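Local atomic coordinates of Es1 family protein (Ehrlichia chaffeensis, PDB entry 3L3B), a protein that probably takes part in isoprenoid biosynthesis through an amidotransferase-like domain of the DJ-1/PfpI family, its exact activity being unassigned. Residues V28-C33 / V112-Y117; H35-E40 / K68-H73. All blocks are in the same frame, centred on the assembly; numbering follows the deposited sequence.

In the fold
Contact 1 joins two neighbouring parallel strands of the central sheet and the turns that leave them, about 5 Å from the centre of the chain. Contact 2 lies farther out, about 15 Å from that centre, where the loop before helix 41-53 meets the short strand 70-72. Their centres are about 11 Å apart, and the segments touch: E40 N lies 2.8 Å from G115 O, and Y117 N lies 2.8 Å from H35 O, both probable hydrogen bonds. The H35-E40 loop is thereby tied to the turn after strand 110-113. In DJ-1/PfpI proteins the active site forms at the C-terminal ends of the central strands, consistent with contact 1 lying near it here.

Contact 1 of 2, residues V28-C33 / V112-Y117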
loop_
_atom_site.group_PDB
_atom_site.type_symbol
_atom_site.label_atom_id
_atom_site.label_comp_id
_atom_site.label_asym_id
_atom_site.label_seq_id
_atom_site.Cartn_x
_atom_site.Cartn_y
_atom_site.Cartn_z
ATOM N N VAL B 28 -7.429 -11.679 5.901
ATOM C CA VAL B 28 -7.618 -10.511 5.029
ATOM C C VAL B 28 -7.755 -11.056 3.638
ATOM O O VAL B 28 -6.875 -11.811 3.199
ATOM C CB VAL B 28 -6.429 -9.516 5.104
ATOM C CG1 VAL B 28 -6.603 -8.316 4.092
ATOM C CG2 VAL B 28 -6.241 -9.034 6.554
ATOM N N ILE B 29 -8.839 -10.701 2.939
ATOM C CA ILE B 29 -9.066 -11.193 1.604
ATOM C C ILE B 29 -8.748 -10.080 0.608
ATOM O O ILE B 29 -9.254 -8.969 0.699
ATOM C CB ILE B 29 -10.488 -11.727 1.393
ATOM C CG1 ILE B 29 -10.694 -12.977 2.256
ATOM C CG2 ILE B 29 -10.689 -12.053 -0.071
ATOM C CD1 ILE B 29 -12.140 -13.504 2.374
ATOM N N LEU B 30 -7.933 -10.436 -0.369
ATOM C CA LEU B 30 -7.484 -9.533 -1.382
ATOM C C LEU B 30 -7.930 -9.980 -2.780
ATOM O O LEU B 30 -8.207 -11.181 -3.048
ATOM C CB LEU B 30 -5.953 -9.498 -1.308
ATOM C CG LEU B 30 -5.288 -9.042 -0.012
ATOM C CD1 LEU B 30 -3.766 -9.094 -0.154
ATOM C CD2 LEU B 30 -5.720 -7.597 0.284
ATOM N N ALA B 31 -8.025 -8.993 -3.670
ATOM C CA ALA B 31 -8.556 -9.223 -4.997
ATOM C C ALA B 31 -7.597 -8.811 -6.099
ATOM O O ALA B 31 -8.038 -8.735 -7.224
ATOM C CB ALA B 31 -9.890 -8.472 -5.192
ATOM N N GLY B 32 -6.321 -8.534 -5.776
ATOM C CA GLY B 32 -5.348 -8.088 -6.748
ATOM C C GLY B 32 -4.582 -6.925 -6.108
ATOM O O GLY B 32 -4.593 -6.746 -4.909
ATOM N N CYS B 33 -3.878 -6.149 -6.898
ATOM C CA CYS B 33 -3.058 -5.074 -6.324
ATOM C C CYS B 33 -3.252 -3.796 -7.109
ATOM O O CYS B 33 -2.455 -3.459 -7.993
ATOM C CB CYS B 33 -1.615 -5.530 -6.330
ATOM S SG CYS B 33 -0.466 -4.354 -5.653
ATOM N N VAL B 112 -11.231 -9.339 7.526
ATOM C CA VAL B 112 -11.339 -7.999 6.949
ATOM C C VAL B 112 -11.186 -8.096 5.425
ATOM O O VAL B 112 -10.345 -8.858 4.908
ATOM C CB VAL B 112 -10.351 -6.998 7.582
ATOM C CG1 VAL B 112 -10.656 -5.574 7.105
ATOM C CG2 VAL B 112 -10.445 -7.071 9.097
ATOM N N ILE B 113 -12.061 -7.375 4.721
ATOM C CA ILE B 113 -12.055 -7.278 3.289
ATOM C C ILE B 113 -11.845 -5.816 2.863
ATOM O O ILE B 113 -12.794 -5.031 2.813
ATOM C CB ILE B 113 -13.381 -7.763 2.694
ATOM C CG1 ILE B 113 -13.791 -9.091 3.343
ATOM C CG2 ILE B 113 -13.214 -7.920 1.203
ATOM C CD1 ILE B 113 -15.248 -9.523 3.095
ATOM N N PRO B 114 -10.604 -5.451 2.506
ATOM C CA PRO B 114 -10.406 -4.115 1.930
ATOM C C PRO B 114 -11.250 -3.927 0.677
ATOM O O PRO B 114 -11.725 -4.900 0.083
ATOM C CB PRO B 114 -8.923 -4.116 1.581
ATOM C CG PRO B 114 -8.293 -5.121 2.491
ATOM C CD PRO B 114 -9.342 -6.160 2.745
ATOM N N GLY B 115 -11.431 -2.694 0.218
ATOM C CA GLY B 115 -12.212 -2.496 -0.982
ATOM C C GLY B 115 -11.320 -2.522 -2.218
ATOM O O GLY B 115 -10.220 -3.114 -2.222
ATOM N N GLY B 116 -11.825 -1.857 -3.244
ATOM C CA GLY B 116 -11.170 -1.758 -4.536
ATOM C C GLY B 116 -12.142 -2.337 -5.535
ATOM O O GLY B 116 -12.877 -3.266 -5.219
ATOM N N TYR B 117 -12.073 -1.823 -6.763
ATOM C CA TYR B 117 -12.981 -2.181 -7.829
ATOM C C TYR B 117 -12.868 -3.637 -8.138
ATOM O O TYR B 117 -13.851 -4.268 -8.551
ATOM C CB TYR B 117 -12.709 -1.323 -9.074
ATOM C CG TYR B 117 -13.749 -1.431 -10.171
ATOM C CD1 TYR B 117 -14.978 -0.771 -10.062
ATOM C CD2 TYR B 117 -13.518 -2.214 -11.309
ATOM C CE1 TYR B 117 -15.946 -0.874 -11.071
ATOM C CE2 TYR B 117 -14.482 -2.323 -12.323
ATOM C CZ TYR B 117 -15.690 -1.645 -12.194
ATOM O OH TYR B 117 -16.646 -1.734 -13.177
HETATM O O HOH W 1 -9.629 -6.643 -0.902
#
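With its CG1 anti to the backbone N (chi1 176°), V28 brings this methyl to the CG-CD edge of the P114 ring, where V28 CG1 lies 3.7 Å from P114 CD; the two side chains cross at about a right angle. L30 reaches the same ring from farther along the chain: CG lies beside its own backbone N, CD1 is the extended branch, and the other methyl, L30 CD2, turns to 4.2 Å from P114 CG. The pyrrolidine is therefore touched by both a valine and a leucine methyl.

Next to this packing, V28 and V112 form a parallel beta bridge. I29 N donates to V112 O over 3.1 Å, arriving nearly along the C=O axis, and the same oxygen receives a CA-H contact from V28 CA at 3.2 Å. The next rung of the ladder would call for an N-H at position 114, which proline lacks. Instead, P114 CD sits 3.5 Å from I29 O. A water takes over, donating both to I29 O (2.8 Å) and to P114 O (2.9 Å) and so bridging the strand ends where they diverge. I29 O is thus satisfied although the direct pairing has stopped.

P114 O also accepts from S160 OG, at the start of helix 160-168, and G115 N is bonded to E43 OE1 of helix 41-53. The arrangement belongs to the core of an alpha/beta sandwich: strand 24-29 bonds to 56-62 on its other edge, and strand 110-113 to 154-157. Helix 41-53 packs on V28, V112 and P114, helix 221-238 also covers V112, and F123 of helix 117-123 covers I29.

Contact 2 of 2, residues H35-E40 / K68-H73; sequences HMDGSE and KQVVDH
H73, D37 and M36 bury the most surface, and the imidazole of H73 is met by M36 over a face and by D37 at its edge. H73 NE2 accepts the backbone N-H of M36 at 3.0 Å, with the donor tilted 29° out of the ring plane. Across CE1 from it, ND1 donates to V71 O at 2.8 Å, a bent bond that approaches from above the carbonyl plane. Together the two bonds restrict rotation of the ring and are consistent with a proton on ND1 and none on NE2.

The sulfur of M36 lies over one face of this imidazole. CG stands beside the backbone N and chi2 is extended, which sets SD 4.5 Å from the H73 ring centroid, a Met-aromatic contact. M36 CG also lies over one face of the H35 ring, toward its rim, while M36 CB packs 3.7 Å from V71 CG1. H35 and H73 make an offset edge-to-face pair, centroids 5.3 Å apart, in which H73 turns its edge to the face of H35.

The carboxylate of D37 reaches strand 70-72, its plane 70° from that of the H73 ring. CG lies between the backbone N and the carbonyl carbon (chi1 63°), and OD2 takes the N-H of V71 at 2.9 Å in an almost straight bond on its anti side. OD1 forms a salt bridge with R91 of the second subunit.

H73 and D37 thus join the loop after the first strand of the sheet to a two-stranded antiparallel excursion, 70-72 with 77-79, at the dimer interface. That loop runs from strand 24-29 to helix 41-53, where E40 is the N-cap, and N122 of helix 117-123 bonds to both D37 O and K68 N.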
loop_
_atom_site.group_PDB
_atom_site.type_symbol
_atom_site.label_atom_id
_atom_site.label_comp_id
_atom_site.label_asym_id
_atom_site.label_seq_id
_atom_site.Cartn_x
_atom_site.Cartn_y
_atom_site.Cartn_z
ATOM N N HIS B 35 -6.478 -0.239 -7.175
ATOM C CA HIS B 35 -7.854 0.121 -6.998
ATOM C C HIS B 35 -8.781 -0.102 -8.207
ATOM O O HIS B 35 -10.010 -0.319 -8.024
ATOM C CB HIS B 35 -7.995 1.557 -6.457
ATOM C CG HIS B 35 -7.934 2.651 -7.482
ATOM N ND1 HIS B 35 -6.761 3.124 -8.006
ATOM C CD2 HIS B 35 -8.915 3.446 -7.993
ATOM C CE1 HIS B 35 -7.013 4.108 -8.857
ATOM N NE2 HIS B 35 -8.316 4.335 -8.851
ATOM N N MET B 36 -8.243 -0.071 -9.422
ATOM C CA MET B 36 -9.081 -0.251 -10.615
ATOM C C MET B 36 -9.252 -1.698 -11.083
ATOM O O MET B 36 -10.177 -1.988 -11.845
ATOM C CB MET B 36 -8.575 0.635 -11.767
ATOM C CG MET B 36 -8.452 2.089 -11.370
ATOM S SD MET B 36 -8.092 3.220 -12.696
ATOM C CE MET B 36 -9.739 3.395 -13.332
ATOM N N ASP B 37 -8.431 -2.636 -10.600
ATOM C CA ASP B 37 -8.562 -4.031 -11.048
ATOM C C ASP B 37 -8.317 -5.074 -9.997
ATOM O O ASP B 37 -8.323 -6.280 -10.318
ATOM C CB ASP B 37 -7.648 -4.326 -12.255
ATOM C CG ASP B 37 -6.150 -4.171 -11.946
ATOM O OD1 ASP B 37 -5.727 -4.098 -10.766
ATOM O OD2 ASP B 37 -5.364 -4.123 -12.945
ATOM N N GLY B 38 -8.226 -4.618 -8.744
ATOM C CA GLY B 38 -7.772 -5.432 -7.642
ATOM C C GLY B 38 -8.309 -4.833 -6.344
ATOM O O GLY B 38 -9.343 -4.139 -6.341
ATOM N N SER B 39 -7.538 -5.037 -5.283
ATOM C CA SER B 39 -7.746 -4.346 -4.015
ATOM C C SER B 39 -7.149 -2.963 -3.996
ATOM O O SER B 39 -6.045 -2.735 -4.516
ATOM C CB SER B 39 -7.108 -5.133 -2.870
ATOM O OG SER B 39 -7.791 -6.329 -2.625
ATOM N N GLU B 40 -7.854 -2.051 -3.335
ATOM C CA GLU B 40 -7.361 -0.696 -3.061
ATOM C C GLU B 40 -6.153 -0.848 -2.125
ATOM O O GLU B 40 -6.221 -1.390 -1.028
ATOM C CB GLU B 40 -8.475 0.120 -2.409
ATOM C CG GLU B 40 -8.522 1.609 -2.752
ATOM C CD GLU B 40 -7.260 2.299 -2.451
ATOM O OE1 GLU B 40 -6.849 3.165 -3.291
ATOM O OE2 GLU B 40 -6.670 1.956 -1.382
ATOM N N LYS B 68 -10.644 -10.255 -13.717
ATOM C CA LYS B 68 -11.578 -10.006 -14.862
ATOM C C LYS B 68 -10.942 -9.043 -15.877
ATOM O O LYS B 68 -11.076 -9.227 -17.074
ATOM C CB LYS B 68 -12.970 -9.480 -14.386
ATOM N N GLN B 69 -10.251 -8.020 -15.407
ATOM C CA GLN B 69 -9.517 -7.076 -16.286
ATOM C C GLN B 69 -8.132 -6.768 -15.705
ATOM O O GLN B 69 -7.906 -6.924 -14.507
ATOM C CB GLN B 69 -10.223 -5.702 -16.348
ATOM C CG GLN B 69 -11.604 -5.670 -16.958
ATOM C CD GLN B 69 -12.216 -4.275 -16.870
ATOM O OE1 GLN B 69 -12.173 -3.618 -15.822
ATOM N NE2 GLN B 69 -12.818 -3.834 -17.964
ATOM N N VAL B 70 -7.236 -6.275 -16.554
ATOM C CA VAL B 70 -6.062 -5.561 -16.086
ATOM C C VAL B 70 -6.213 -4.122 -16.537
ATOM O O VAL B 70 -6.558 -3.865 -17.673
ATOM C CB VAL B 70 -4.743 -6.192 -16.670
ATOM C CG1 VAL B 70 -3.517 -5.326 -16.352
ATOM C CG2 VAL B 70 -4.612 -7.628 -16.118
ATOM N N VAL B 71 -5.963 -3.177 -15.649
ATOM C CA VAL B 71 -6.078 -1.786 -16.005
ATOM C C VAL B 71 -4.734 -1.034 -15.811
ATOM O O VAL B 71 -4.055 -1.159 -14.761
ATOM C CB VAL B 71 -7.183 -1.131 -15.143
ATOM C CG1 VAL B 71 -7.095 0.375 -15.184
ATOM C CG2 VAL B 71 -8.594 -1.636 -15.518
ATOM N N ASP B 72 -4.363 -0.278 -16.844
ATOM C CA ASP B 72 -3.309 0.698 -16.776
ATOM C C ASP B 72 -3.819 1.868 -15.912
ATOM O O ASP B 72 -4.693 2.607 -16.323
ATOM C CB ASP B 72 -2.926 1.101 -18.226
ATOM C CG ASP B 72 -1.915 2.200 -18.303
ATOM O OD1 ASP B 72 -1.804 3.011 -17.332
ATOM O OD2 ASP B 72 -1.228 2.265 -19.345
ATOM N N HIS B 73 -3.281 2.019 -14.719
ATOM C CA HIS B 73 -3.809 3.015 -13.775
ATOM C C HIS B 73 -3.349 4.472 -14.077
ATOM O O HIS B 73 -3.811 5.425 -13.451
ATOM C CB HIS B 73 -3.403 2.667 -12.318
ATOM C CG HIS B 73 -4.161 1.526 -11.728
ATOM N ND1 HIS B 73 -4.184 0.272 -12.314
ATOM C CD2 HIS B 73 -5.010 1.470 -10.678
ATOM C CE1 HIS B 73 -4.938 -0.523 -11.579
ATOM N NE2 HIS B 73 -5.450 0.175 -10.578
HETATM O O HOH W 2 -10.549 -6.777 -12.573
#